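Local coordinates for protein tyrosine aminotransferase (Leishmania infantum, PDB 4IX8) that probably catalyses the pyridoxal-phosphate-dependent transamination of L-tyrosine with 2-oxoglutarate, at residues A[246-250]-A[262-266]; A[118-122]-A[292-296]; A[213-217]-A[235-239]; A[163-169]-A[184-190]; A[252-258]-A[369-374]. All blocks are in the same frame, centred on the assembly; numbering follows the deposited sequence.

Interaction 1: A[246-250]-A[262-266]; sequences LISDE and FTSVA
Glu250 reaches Ser264 and Val265 because its CG stands anti to its own carbonyl carbon (chi1 -64°) and the chain runs on extended (chi2 -174°), which carries the carboxylate off the end of strand 246-249 and into the loop 262-266. This strand belongs to the central sheet, and its Asp249 lies close to N1 of the cofactor-bearing residue 282. The two glutamate oxygens divide the work. On OE1 the syn lone pair takes the hydroxyl of Ser264, with OG 2.6 Å from OE1 of Glu250. On OE2 the syn lone pair receives an almost straight bond from the backbone of Val265, N to OE2 2.9 Å, while Ser248 OG donates to the same Glu250 OE2 from its anti side at 2.7 Å. A water adds a third donor to OE2 and also binds Thr263 O. The Phe262 ring stands nearly perpendicular to the carboxylate (88°) and turns its edge to it, CZ lying 3.4 Å from Glu250 OE1, so that ring hydrogens face the carboxylate oxygen. Val265 packs against the strand, its CG1 3.8 Å from Leu246 CD2; small Ser248 leaves room for both valine methyls. Ser264 OG, which donates to Glu250 OE1, also accepts from Trp122 NE1. A buried carboxylate met by hydroxyl, amide and water donors is consistent with an ionised glutamate, tying loop to strand without a basic partner in either segment.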
# COMPACT_ATOMS: atom_id res chain seq x y z
N LEU A 246 7.99 14.30 -16.93
CA LEU A 246 8.78 13.10 -16.99
C LEU A 246 8.77 12.37 -15.67
O LEU A 246 9.16 12.95 -14.64
CB LEU A 246 10.21 13.46 -17.38
CG LEU A 246 11.27 12.35 -17.43
CD1 LEU A 246 10.88 11.27 -18.42
CD2 LEU A 246 12.66 12.92 -17.83
N ILE A 247 8.34 11.11 -15.69
CA ILE A 247 8.36 10.26 -14.50
C ILE A 247 9.49 9.24 -14.66
O ILE A 247 9.52 8.51 -15.63
CB ILE A 247 7.03 9.50 -14.31
CG1 ILE A 247 5.87 10.50 -14.24
CG2 ILE A 247 7.09 8.61 -13.09
CD1 ILE A 247 4.51 9.85 -14.24
N SER A 248 10.41 9.19 -13.70
CA SER A 248 11.60 8.38 -13.81
C SER A 248 11.72 7.48 -12.63
O SER A 248 11.90 7.95 -11.50
CB SER A 248 12.83 9.26 -13.90
OG SER A 248 13.99 8.51 -14.07
N ASP A 249 11.62 6.17 -12.88
CA ASP A 249 11.77 5.16 -11.84
C ASP A 249 13.26 4.85 -11.64
O ASP A 249 13.85 4.13 -12.42
CB ASP A 249 11.00 3.91 -12.22
CG ASP A 249 10.89 2.93 -11.07
OD1 ASP A 249 11.82 2.89 -10.22
OD2 ASP A 249 9.89 2.17 -11.06
N GLU A 250 13.83 5.44 -10.59
CA GLU A 250 15.25 5.39 -10.35
C GLU A 250 15.53 4.59 -9.09
O GLU A 250 16.45 4.86 -8.31
CB GLU A 250 15.79 6.83 -10.30
CG GLU A 250 15.59 7.52 -11.68
CD GLU A 250 16.22 8.92 -11.78
OE1 GLU A 250 16.81 9.39 -10.78
OE2 GLU A 250 16.15 9.50 -12.89
N PHE A 262 25.69 6.67 -12.84
CA PHE A 262 24.26 6.77 -12.87
C PHE A 262 23.92 8.23 -13.11
O PHE A 262 24.50 9.13 -12.48
CB PHE A 262 23.62 6.26 -11.60
CG PHE A 262 22.17 6.66 -11.47
CD1 PHE A 262 21.23 6.20 -12.37
CD2 PHE A 262 21.75 7.46 -10.43
CE1 PHE A 262 19.90 6.57 -12.25
CE2 PHE A 262 20.42 7.82 -10.30
CZ PHE A 262 19.50 7.38 -11.19
N THR A 263 23.02 8.47 -14.06
CA THR A 263 22.54 9.82 -14.36
C THR A 263 21.08 9.94 -13.97
O THR A 263 20.19 9.45 -14.67
CB THR A 263 22.68 10.15 -15.88
OG1 THR A 263 24.04 9.98 -16.32
CG2 THR A 263 22.29 11.58 -16.15
N SER A 264 20.81 10.67 -12.88
CA SER A 264 19.44 10.92 -12.43
C SER A 264 18.83 12.07 -13.23
O SER A 264 19.53 12.98 -13.63
CB SER A 264 19.43 11.25 -10.93
OG SER A 264 18.12 11.62 -10.46
N VAL A 265 17.52 12.03 -13.48
CA VAL A 265 16.88 13.13 -14.20
C VAL A 265 16.97 14.39 -13.37
O VAL A 265 16.73 15.50 -13.86
CB VAL A 265 15.40 12.82 -14.59
CG1 VAL A 265 15.35 11.64 -15.52
CG2 VAL A 265 14.54 12.57 -13.37
N ALA A 266 17.33 14.23 -12.11
CA ALA A 266 17.58 15.37 -11.23
C ALA A 266 18.81 16.19 -11.61
O ALA A 266 18.89 17.39 -11.27
CB ALA A 266 17.75 14.88 -9.82
O HOH W 1 17.75 8.50 -14.97

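Interaction 2: A[118-122]-A[292-296]; sequences VSTYW and GWSIL
Trp293 lies like a plate between strand 292-297 and helix 112-122, and the helix residues meet it from different directions. Val118 covers one face: its CG1 stands 3.7 Å from the centroid of the five-membered ring and almost straight above it, a CH-pi contact, while CG2 sits over the six-membered ring 3.7 Å from Trp293 CE3. Trp122 comes to the edge instead, its CZ3 3.6 Å from Trp293 NE1 near the indole plane; the pair is oblique, with planes at 86° and the six-membered ring of Trp122 centred 5.6 Å from the five-membered ring of Trp293. Tyr121 CE2 approaches Trp293 CZ2 obliquely at 4.0 Å, and its hydroxyl bonds to Glu254. The indole can take this pose because CG of Trp293 sits between its backbone N and carbonyl carbon (chi1 56°), which lets the ring lie across Val118 and against Trp122. Two residues on, Ile295 extends CD1 to within 3.8 Å of Trp122 CG and also reaches Val118 CG1, its branched chain filling the angle between them. The helix and strand axes cross at -70°, 10.4 Å apart, a separation that such large side chains span. Branched aliphatic carbons against aromatic surfaces make this a dispersion-held, buried joint between helix and central sheet.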
# COMPACT_ATOMS: atom_id res chain seq x y z
N VAL A 118 15.59 12.26 2.81
CA VAL A 118 15.55 11.77 1.44
C VAL A 118 16.01 12.85 0.49
O VAL A 118 16.74 12.61 -0.47
CB VAL A 118 14.15 11.35 1.07
CG1 VAL A 118 13.99 11.25 -0.42
CG2 VAL A 118 13.81 10.05 1.75
N SER A 119 15.56 14.07 0.77
CA SER A 119 15.93 15.22 -0.02
C SER A 119 17.44 15.41 0.00
O SER A 119 18.07 15.67 -1.02
CB SER A 119 15.25 16.48 0.51
OG SER A 119 15.69 17.60 -0.22
N THR A 120 18.02 15.27 1.19
CA THR A 120 19.47 15.42 1.37
C THR A 120 20.21 14.31 0.64
O THR A 120 21.25 14.55 0.02
CB THR A 120 19.86 15.37 2.83
OG1 THR A 120 19.20 16.44 3.53
CG2 THR A 120 21.38 15.48 2.99
N TYR A 121 19.67 13.10 0.74
CA TYR A 121 20.27 11.92 0.08
C TYR A 121 20.33 12.05 -1.43
O TYR A 121 21.36 11.79 -2.02
CB TYR A 121 19.49 10.66 0.47
CG TYR A 121 19.75 9.42 -0.36
CD1 TYR A 121 20.83 8.57 -0.11
CD2 TYR A 121 18.84 9.03 -1.32
CE1 TYR A 121 21.02 7.39 -0.88
CE2 TYR A 121 19.02 7.89 -2.07
CZ TYR A 121 20.10 7.08 -1.87
OH TYR A 121 20.20 5.96 -2.66
N TRP A 122 19.25 12.53 -2.04
CA TRP A 122 19.18 12.57 -3.51
C TRP A 122 20.10 13.65 -4.07
O TRP A 122 20.43 13.62 -5.25
CB TRP A 122 17.75 12.79 -4.01
CG TRP A 122 17.59 12.06 -5.31
CD1 TRP A 122 17.80 12.54 -6.57
CD2 TRP A 122 17.25 10.67 -5.47
NE1 TRP A 122 17.60 11.55 -7.50
CE2 TRP A 122 17.28 10.38 -6.85
CE3 TRP A 122 16.92 9.64 -4.58
CZ2 TRP A 122 16.99 9.13 -7.35
CZ3 TRP A 122 16.65 8.39 -5.08
CH2 TRP A 122 16.68 8.14 -6.45
N GLY A 292 8.97 3.65 0.14
CA GLY A 292 9.60 4.23 -1.03
C GLY A 292 9.21 5.70 -1.03
O GLY A 292 8.62 6.18 -0.07
N TRP A 293 9.51 6.41 -2.09
CA TRP A 293 9.20 7.81 -2.15
C TRP A 293 9.11 8.34 -3.56
O TRP A 293 9.54 7.69 -4.49
CB TRP A 293 10.27 8.60 -1.42
CG TRP A 293 11.73 8.37 -1.90
CD1 TRP A 293 12.31 8.84 -3.05
CD2 TRP A 293 12.77 7.67 -1.20
NE1 TRP A 293 13.63 8.44 -3.12
CE2 TRP A 293 13.95 7.74 -1.99
CE3 TRP A 293 12.83 6.99 0.01
CZ2 TRP A 293 15.14 7.13 -1.62
CZ3 TRP A 293 14.05 6.38 0.39
CH2 TRP A 293 15.18 6.47 -0.42
N SER A 294 8.57 9.56 -3.69
CA SER A 294 8.56 10.29 -4.93
C SER A 294 9.11 11.69 -4.63
O SER A 294 8.84 12.25 -3.57
CB SER A 294 7.15 10.35 -5.57
OG SER A 294 6.30 11.22 -4.82
N ILE A 295 9.87 12.23 -5.57
CA ILE A 295 10.45 13.57 -5.47
C ILE A 295 10.11 14.38 -6.70
O ILE A 295 10.56 14.04 -7.80
CB ILE A 295 11.97 13.54 -5.38
CG1 ILE A 295 12.43 12.59 -4.27
CG2 ILE A 295 12.54 14.94 -5.16
CD1 ILE A 295 13.91 12.35 -4.24
N LEU A 296 9.38 15.49 -6.52
CA LEU A 296 9.02 16.36 -7.63
C LEU A 296 10.05 17.47 -7.76
O LEU A 296 10.35 18.13 -6.78
CB LEU A 296 7.63 16.96 -7.44
CG LEU A 296 7.17 17.91 -8.57
CD1 LEU A 296 6.94 17.17 -9.83
CD2 LEU A 296 5.93 18.64 -8.17

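Interaction 3: A[213-217]-A[235-239]; sequences AFVII and IIDFC
The Phe214 ring is covered on both faces: over one lies CD1 of Phe238, from helix 229-242, and against the other the ring of Tyr188, from strand 184-191, is stacked. Phe238 is not parallel to its partner; the two phenylalanine planes meet obliquely at 51°, with centroids 5.0 Å apart, and the nearest atoms are Phe214 CD2 and Phe238 CE1 at 3.6 Å. On the same side of the ring as Phe238, Cys239 SG approaches obliquely, 4.8 Å from the ring centroid, and touches Phe214 CB at 3.7 Å; a cysteine suits this place because its compact, polarisable sulfur fits close to the strand where the helix comes nearest. Phe214 reaches the helix because its CG lies anti to the backbone N (chi1 -165°), swinging the ring away from the sheet. Here strand 211-217 and helix 229-242 form the first two elements of a beta-alpha-beta unit completed by strand 246-249, and the helix runs back almost antiparallel to the strand, their short axes 168° apart and 10.1 Å distant. Further along the strand, Ile216 and Ile235 meet tip to tip, CG2 of one 4.1 Å from CG2 of the other. That Ile235 methyl also touches the Phe214 ring, 4.0 Å from CE1. Beta-branched Ile216 suits the extended backbone, and Ala203 and Ala204 of helix 200-204 also touch Phe238, their short side chains leaving room for its ring.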
# COMPACT_ATOMS: atom_id res chain seq x y z
N ALA A 213 2.01 12.04 -19.69
CA ALA A 213 3.32 11.82 -19.09
C ALA A 213 4.17 10.91 -19.96
O ALA A 213 3.67 10.23 -20.85
CB ALA A 213 3.16 11.21 -17.68
N PHE A 214 5.47 10.96 -19.72
CA PHE A 214 6.45 10.07 -20.32
C PHE A 214 7.13 9.34 -19.17
O PHE A 214 7.71 9.99 -18.31
CB PHE A 214 7.46 10.86 -21.11
CG PHE A 214 8.30 10.04 -22.03
CD1 PHE A 214 9.52 9.56 -21.62
CD2 PHE A 214 7.90 9.80 -23.32
CE1 PHE A 214 10.32 8.80 -22.48
CE2 PHE A 214 8.68 9.07 -24.18
CZ PHE A 214 9.90 8.57 -23.76
N VAL A 215 7.05 8.02 -19.14
CA VAL A 215 7.65 7.24 -18.08
C VAL A 215 8.94 6.58 -18.55
O VAL A 215 8.95 5.95 -19.61
CB VAL A 215 6.73 6.13 -17.58
CG1 VAL A 215 7.46 5.31 -16.54
CG2 VAL A 215 5.42 6.68 -17.02
N ILE A 216 10.03 6.74 -17.78
CA ILE A 216 11.21 5.94 -18.00
C ILE A 216 11.55 5.16 -16.75
O ILE A 216 11.12 5.51 -15.63
CB ILE A 216 12.44 6.77 -18.42
CG1 ILE A 216 12.87 7.72 -17.33
CG2 ILE A 216 12.18 7.48 -19.76
CD1 ILE A 216 14.16 8.44 -17.65
N ILE A 217 12.25 4.05 -16.96
CA ILE A 217 12.82 3.25 -15.90
C ILE A 217 14.33 3.19 -16.09
O ILE A 217 14.81 2.62 -17.05
CB ILE A 217 12.23 1.82 -15.86
CG1 ILE A 217 10.69 1.86 -15.82
CG2 ILE A 217 12.76 1.12 -14.63
CD1 ILE A 217 10.02 0.50 -15.89
N ILE A 235 15.95 12.52 -23.64
CA ILE A 235 14.62 12.23 -23.10
C ILE A 235 13.98 13.50 -22.53
O ILE A 235 12.84 13.82 -22.84
CB ILE A 235 14.71 11.17 -22.04
CG1 ILE A 235 15.04 9.82 -22.69
CG2 ILE A 235 13.43 11.06 -21.28
CD1 ILE A 235 15.56 8.79 -21.69
N ILE A 236 14.76 14.25 -21.77
CA ILE A 236 14.29 15.51 -21.21
C ILE A 236 13.94 16.47 -22.33
O ILE A 236 12.87 17.05 -22.31
CB ILE A 236 15.35 16.10 -20.29
CG1 ILE A 236 15.41 15.24 -19.04
CG2 ILE A 236 15.02 17.55 -19.88
CD1 ILE A 236 16.53 15.60 -18.08
N ASP A 237 14.77 16.57 -23.37
CA ASP A 237 14.45 17.46 -24.47
C ASP A 237 13.14 17.04 -25.12
O ASP A 237 12.33 17.88 -25.48
CB ASP A 237 15.54 17.48 -25.55
CG ASP A 237 16.79 18.17 -25.07
OD1 ASP A 237 16.69 18.91 -24.07
OD2 ASP A 237 17.85 18.04 -25.72
N PHE A 238 12.94 15.74 -25.25
CA PHE A 238 11.69 15.24 -25.79
C PHE A 238 10.47 15.71 -25.00
O PHE A 238 9.46 16.10 -25.56
CB PHE A 238 11.75 13.72 -25.83
CG PHE A 238 10.51 13.09 -26.34
CD1 PHE A 238 9.47 12.80 -25.49
CD2 PHE A 238 10.38 12.77 -27.68
CE1 PHE A 238 8.33 12.19 -25.95
CE2 PHE A 238 9.24 12.16 -28.16
CZ PHE A 238 8.21 11.88 -27.28
N CYS A 239 10.58 15.67 -23.68
CA CYS A 239 9.49 16.06 -22.79
C CYS A 239 9.26 17.56 -22.86
O CYS A 239 8.14 18.04 -22.72
CB CYS A 239 9.82 15.61 -21.35
SG CYS A 239 9.63 13.81 -21.18

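Interaction 4: A[163-169]-A[184-190]; sequences NILVCAP and ECRYYYL
Ile164, Val166 and Ala168 bond to the parallel strand 184-190 through both backbone groups, making the ladder of the beta-alpha-beta unit 163-168, 173-181, 184-191. Their amides donate to Glu184 O, Arg186 O and Tyr188 O, and their carbonyls accept from Arg186 N, Tyr188 N and Leu190 N, all six N-to-O distances being 2.9 to 3.0 Å. Asn163 and Leu165 turn their backbone polar groups to residues 210-215, in and just before strand 211-217, and are paired on that flank. At one end the guanidinium of Arg186 grips Glu184 side-on, NE to OE2 and NH2 to OE1 each 2.9 Å; the oxygens lie near the guanidinium plane, but the nitrogens meet them from above the carboxylate plane. Arg186 NH1 forms a salt bridge to Asp208. The amide of Asn163 lies almost flat on that guanidinium (planes 16° apart), ND2 3.6 Å from Arg186 NH2, while Asn163 OD1 and ND2 bond to Thr211 and Asp208. Further on, Tyr188 has CG between its backbone N and carbonyl carbon (chi1 63°), which folds the ring over the neighbouring strand; Cys167 CA sits over its face, 3.6 Å from the centroid, in a CH-pi contact. On the other face of the sheet small Ala168 packs its CB over the Tyr187 ring. Held by two carboxylates, the arginine charge should be well balanced, and the buried Tyr188 hydroxyl gains an acceptor, Val215 O, one strand beyond.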
# COMPACT_ATOMS: atom_id res chain seq x y z
N ASN A 163 -3.81 8.99 -21.77
CA ASN A 163 -2.75 8.02 -21.98
C ASN A 163 -1.39 8.52 -21.48
O ASN A 163 -1.20 9.71 -21.32
CB ASN A 163 -2.68 7.67 -23.46
CG ASN A 163 -2.24 8.86 -24.35
OD1 ASN A 163 -1.03 9.11 -24.53
ND2 ASN A 163 -3.22 9.53 -24.99
N ILE A 164 -0.47 7.59 -21.18
CA ILE A 164 0.93 7.92 -20.90
C ILE A 164 1.85 7.07 -21.76
O ILE A 164 1.46 5.99 -22.20
CB ILE A 164 1.32 7.72 -19.43
CG1 ILE A 164 0.96 6.31 -18.96
CG2 ILE A 164 0.62 8.73 -18.55
CD1 ILE A 164 1.56 6.01 -17.60
N LEU A 165 3.05 7.59 -22.04
CA LEU A 165 4.04 6.89 -22.82
C LEU A 165 4.92 6.15 -21.86
O LEU A 165 5.53 6.77 -21.00
CB LEU A 165 4.87 7.84 -23.70
CG LEU A 165 4.06 8.64 -24.74
CD1 LEU A 165 4.97 9.38 -25.69
CD2 LEU A 165 3.19 7.78 -25.53
N VAL A 166 4.95 4.83 -22.00
CA VAL A 166 5.73 3.93 -21.11
C VAL A 166 6.64 3.02 -21.94
O VAL A 166 6.23 2.52 -23.00
CB VAL A 166 4.84 3.04 -20.29
CG1 VAL A 166 5.68 2.19 -19.32
CG2 VAL A 166 3.80 3.88 -19.53
N CYS A 167 7.88 2.83 -21.50
CA CYS A 167 8.79 1.94 -22.21
C CYS A 167 8.25 0.51 -22.21
O CYS A 167 7.56 0.10 -21.29
CB CYS A 167 10.18 1.99 -21.59
SG CYS A 167 10.06 1.66 -19.85
N ALA A 168 8.59 -0.24 -23.26
CA ALA A 168 8.42 -1.70 -23.31
C ALA A 168 9.74 -2.24 -23.83
O ALA A 168 10.23 -1.76 -24.83
CB ALA A 168 7.30 -2.13 -24.22
N PRO A 169 10.32 -3.25 -23.17
CA PRO A 169 9.77 -3.96 -22.02
C PRO A 169 9.93 -3.19 -20.73
O PRO A 169 10.82 -2.36 -20.59
CB PRO A 169 10.58 -5.26 -21.99
CG PRO A 169 11.89 -4.90 -22.60
CD PRO A 169 11.59 -3.84 -23.64
N GLU A 184 -4.66 4.66 -20.57
CA GLU A 184 -4.00 3.85 -21.58
C GLU A 184 -2.49 3.90 -21.38
O GLU A 184 -1.91 5.00 -21.34
CB GLU A 184 -4.32 4.32 -22.99
CG GLU A 184 -3.61 3.49 -24.06
CD GLU A 184 -3.75 4.08 -25.47
OE1 GLU A 184 -4.69 4.89 -25.74
OE2 GLU A 184 -2.88 3.77 -26.32
N CYS A 185 -1.89 2.71 -21.29
CA CYS A 185 -0.42 2.50 -21.31
C CYS A 185 0.02 2.37 -22.74
O CYS A 185 -0.23 1.38 -23.42
CB CYS A 185 -0.05 1.25 -20.52
SG CYS A 185 1.74 0.97 -20.34
N ARG A 186 0.58 3.44 -23.26
CA ARG A 186 0.95 3.52 -24.66
C ARG A 186 2.45 3.31 -24.74
O ARG A 186 3.24 4.15 -24.30
CB ARG A 186 0.53 4.85 -25.30
CG ARG A 186 0.77 4.91 -26.80
CD ARG A 186 0.06 6.13 -27.43
NE ARG A 186 -1.41 6.10 -27.28
CZ ARG A 186 -2.24 7.08 -27.66
NH1 ARG A 186 -1.78 8.21 -28.19
NH2 ARG A 186 -3.54 6.95 -27.47
N TYR A 187 2.81 2.15 -25.25
CA TYR A 187 4.18 1.71 -25.28
C TYR A 187 4.99 2.40 -26.32
O TYR A 187 4.57 2.45 -27.49
CB TYR A 187 4.24 0.22 -25.54
CG TYR A 187 3.90 -0.64 -24.36
CD1 TYR A 187 4.46 -0.41 -23.11
CD2 TYR A 187 3.05 -1.72 -24.49
CE1 TYR A 187 4.17 -1.25 -22.03
CE2 TYR A 187 2.75 -2.53 -23.43
CZ TYR A 187 3.31 -2.32 -22.21
OH TYR A 187 2.99 -3.18 -21.19
N TYR A 188 6.17 2.89 -25.94
CA TYR A 188 7.24 3.15 -26.92
C TYR A 188 8.29 2.03 -26.70
O TYR A 188 8.39 1.50 -25.59
CB TYR A 188 7.82 4.57 -26.78
CG TYR A 188 8.47 4.77 -25.47
CD1 TYR A 188 9.78 4.37 -25.26
CD2 TYR A 188 7.78 5.30 -24.40
CE1 TYR A 188 10.39 4.52 -24.05
CE2 TYR A 188 8.39 5.46 -23.16
CZ TYR A 188 9.70 5.06 -23.01
OH TYR A 188 10.34 5.19 -21.81
N TYR A 189 9.06 1.66 -27.72
CA TYR A 189 9.88 0.45 -27.62
C TYR A 189 11.34 0.80 -27.34
O TYR A 189 11.85 1.85 -27.73
CB TYR A 189 9.69 -0.44 -28.90
CG TYR A 189 8.28 -1.02 -28.85
CD1 TYR A 189 7.99 -2.11 -28.03
CD2 TYR A 189 7.21 -0.42 -29.52
CE1 TYR A 189 6.66 -2.61 -27.90
CE2 TYR A 189 5.88 -0.91 -29.40
CZ TYR A 189 5.62 -2.01 -28.59
OH TYR A 189 4.33 -2.54 -28.45
N LEU A 190 11.96 -0.07 -26.54
CA LEU A 190 13.37 0.04 -26.21
C LEU A 190 14.15 -0.78 -27.24
O LEU A 190 13.64 -1.79 -27.73
CB LEU A 190 13.63 -0.45 -24.78
CG LEU A 190 12.92 0.31 -23.66
CD1 LEU A 190 13.06 -0.40 -22.30
CD2 LEU A 190 13.45 1.72 -23.58

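Interaction 5: A[252-258]-A[369-374]; sequences YAEMVLN and PQASMF
Leu257 N donates to Gln370 O at 2.8 Å, a nearly straight bond (170°) although it approaches from above the carbonyl plane. With Ser372 N to Met255 O at 3.0 Å, it frames a single beta bridge between Val256 and Ala371 that joins two loops, one following strand 246-249 and containing a type I turn from Tyr252 to Met255, the other leading into strand 374-379 of the smaller sheet. The link lies beside the active site, since Tyr252 OH bonds to O3 of the pyridoxal-phosphate lysine at position 282, as the equivalent tyrosine does in aspartate aminotransferase. With Ser372 OG anti to the backbone N (chi1 -176°), the hydroxyl oxygen rests over the middle of that tyrosine ring and CB makes a CH-pi contact 3.9 Å from the ring centroid. Serine is small enough to sit close over the ring. Met373 SD adds a more distant, oblique Met-aromatic contact with Tyr252, and its CG meets Met255 CE at 3.5 Å, flexible thioether chains packing together. Beyond the bridge, Asn258 ND2 donates to Gln370 OE1 at 3.2 Å, and a water links Gln370 OE1 to Leu257 O. Tyr252 OH lies at the Phe374 ring edge, 3.3 Å from CE2 of Phe374.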
# COMPACT_ATOMS: atom_id res chain seq x y z
N TYR A 252 16.79 1.67 -8.90
CA TYR A 252 18.07 0.94 -8.98
C TYR A 252 19.27 1.89 -9.04
O TYR A 252 20.36 1.49 -9.47
CB TYR A 252 18.10 -0.00 -10.19
CG TYR A 252 17.10 -1.12 -10.04
CD1 TYR A 252 17.31 -2.13 -9.12
CD2 TYR A 252 15.95 -1.15 -10.80
CE1 TYR A 252 16.39 -3.13 -8.95
CE2 TYR A 252 15.02 -2.14 -10.63
CZ TYR A 252 15.26 -3.14 -9.72
OH TYR A 252 14.35 -4.15 -9.54
N ALA A 253 19.08 3.13 -8.59
CA ALA A 253 20.11 4.17 -8.64
C ALA A 253 21.47 3.76 -8.05
O ALA A 253 22.50 4.17 -8.58
CB ALA A 253 19.63 5.43 -7.90
N GLU A 254 21.48 2.96 -6.98
CA GLU A 254 22.70 2.57 -6.25
C GLU A 254 23.31 1.29 -6.80
O GLU A 254 24.34 0.82 -6.30
CB GLU A 254 22.40 2.34 -4.77
CG GLU A 254 21.97 3.58 -3.98
CD GLU A 254 23.12 4.25 -3.28
OE1 GLU A 254 24.23 3.69 -3.26
OE2 GLU A 254 22.90 5.32 -2.68
N MET A 255 22.61 0.69 -7.77
CA MET A 255 22.96 -0.64 -8.25
C MET A 255 23.45 -0.65 -9.70
O MET A 255 22.99 -1.45 -10.51
CB MET A 255 21.78 -1.56 -8.07
CG MET A 255 21.71 -2.01 -6.63
SD MET A 255 20.02 -2.46 -6.21
CE MET A 255 20.08 -4.18 -6.69
N VAL A 256 24.30 0.32 -10.02
CA VAL A 256 25.04 0.32 -11.27
C VAL A 256 26.30 -0.52 -11.12
O VAL A 256 26.99 -0.43 -10.10
CB VAL A 256 25.45 1.74 -11.68
CG1 VAL A 256 26.21 1.72 -13.04
CG2 VAL A 256 24.22 2.62 -11.76
N LEU A 257 26.63 -1.28 -12.17
CA LEU A 257 27.79 -2.19 -12.19
C LEU A 257 29.01 -1.61 -12.91
O LEU A 257 28.93 -0.58 -13.57
CB LEU A 257 27.42 -3.50 -12.88
CG LEU A 257 26.06 -4.11 -12.56
CD1 LEU A 257 25.92 -5.46 -13.23
CD2 LEU A 257 25.90 -4.25 -11.06
N ASN A 258 30.15 -2.27 -12.78
CA ASN A 258 31.31 -1.97 -13.61
C ASN A 258 31.76 -0.50 -13.55
O ASN A 258 32.22 0.03 -14.55
CB ASN A 258 30.99 -2.36 -15.08
CG ASN A 258 30.53 -3.82 -15.23
OD1 ASN A 258 31.03 -4.70 -14.52
ND2 ASN A 258 29.55 -4.07 -16.12
N PRO A 369 24.11 -6.87 -18.55
CA PRO A 369 23.53 -5.85 -17.69
C PRO A 369 24.56 -4.84 -17.18
O PRO A 369 25.64 -5.23 -16.75
CB PRO A 369 22.92 -6.67 -16.54
CG PRO A 369 23.64 -7.95 -16.54
CD PRO A 369 24.02 -8.22 -17.96
N GLN A 370 24.24 -3.55 -17.20
CA GLN A 370 25.11 -2.55 -16.61
C GLN A 370 24.62 -2.12 -15.24
O GLN A 370 25.27 -1.32 -14.56
CB GLN A 370 25.19 -1.34 -17.52
CG GLN A 370 25.81 -1.68 -18.83
CD GLN A 370 27.17 -2.29 -18.63
OE1 GLN A 370 27.95 -1.86 -17.76
NE2 GLN A 370 27.47 -3.34 -19.40
N ALA A 371 23.46 -2.66 -14.85
CA ALA A 371 22.78 -2.23 -13.63
C ALA A 371 21.56 -3.08 -13.32
O ALA A 371 21.19 -3.97 -14.10
CB ALA A 371 22.35 -0.78 -13.76
N SER A 372 20.92 -2.74 -12.20
CA SER A 372 19.75 -3.47 -11.71
C SER A 372 20.17 -4.94 -11.53
O SER A 372 21.36 -5.20 -11.36
CB SER A 372 18.58 -3.33 -12.67
OG SER A 372 17.44 -3.97 -12.14
N MET A 373 19.21 -5.87 -11.54
CA MET A 373 19.41 -7.29 -11.14
C MET A 373 18.98 -8.32 -12.19
O MET A 373 18.85 -9.51 -11.88
CB MET A 373 18.62 -7.61 -9.86
CG MET A 373 19.00 -6.85 -8.61
SD MET A 373 17.64 -6.77 -7.39
CE MET A 373 16.73 -8.29 -7.65
N PHE A 374 18.73 -7.86 -13.40
CA PHE A 374 18.09 -8.70 -14.41
C PHE A 374 18.82 -8.68 -15.73
O PHE A 374 19.55 -7.74 -16.04
CB PHE A 374 16.66 -8.22 -14.65
CG PHE A 374 15.85 -8.05 -13.39
CD1 PHE A 374 15.25 -9.14 -12.77
CD2 PHE A 374 15.70 -6.81 -12.81
CE1 PHE A 374 14.53 -8.98 -11.63
CE2 PHE A 374 14.95 -6.65 -11.66
CZ PHE A 374 14.37 -7.73 -11.09
O HOH W 2 28.09 0.07 -16.20
O HOH W 3 27.85 -6.72 -17.03

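Overall arrangement
Interactions 1 to 4 all rest on the central mixed sheet of the large domain. Strands 163-168, 211-217 and 246-249 stand side by side in it, so interactions 4, 3 and 1 follow one another across the sheet, with centres 11 Å and then 9 Å apart. Interaction 2 grips the other half of the sheet and joins interaction 1 where Trp122 NE1 lies 3.0 Å from Ser264 OG. Interaction 5 touches interaction 1 through Phe262 CE2 and Ala253 CB at 3.5 Å, and interaction 2 through Tyr121 OH and Glu254 OE2 at 2.8 Å. Interactions 1 and 5 flank the cofactor: Asp249 OD2 lies close to N1 of the modified residue at position 282, probably the pairing familiar in this family, while Tyr252 binds its O3.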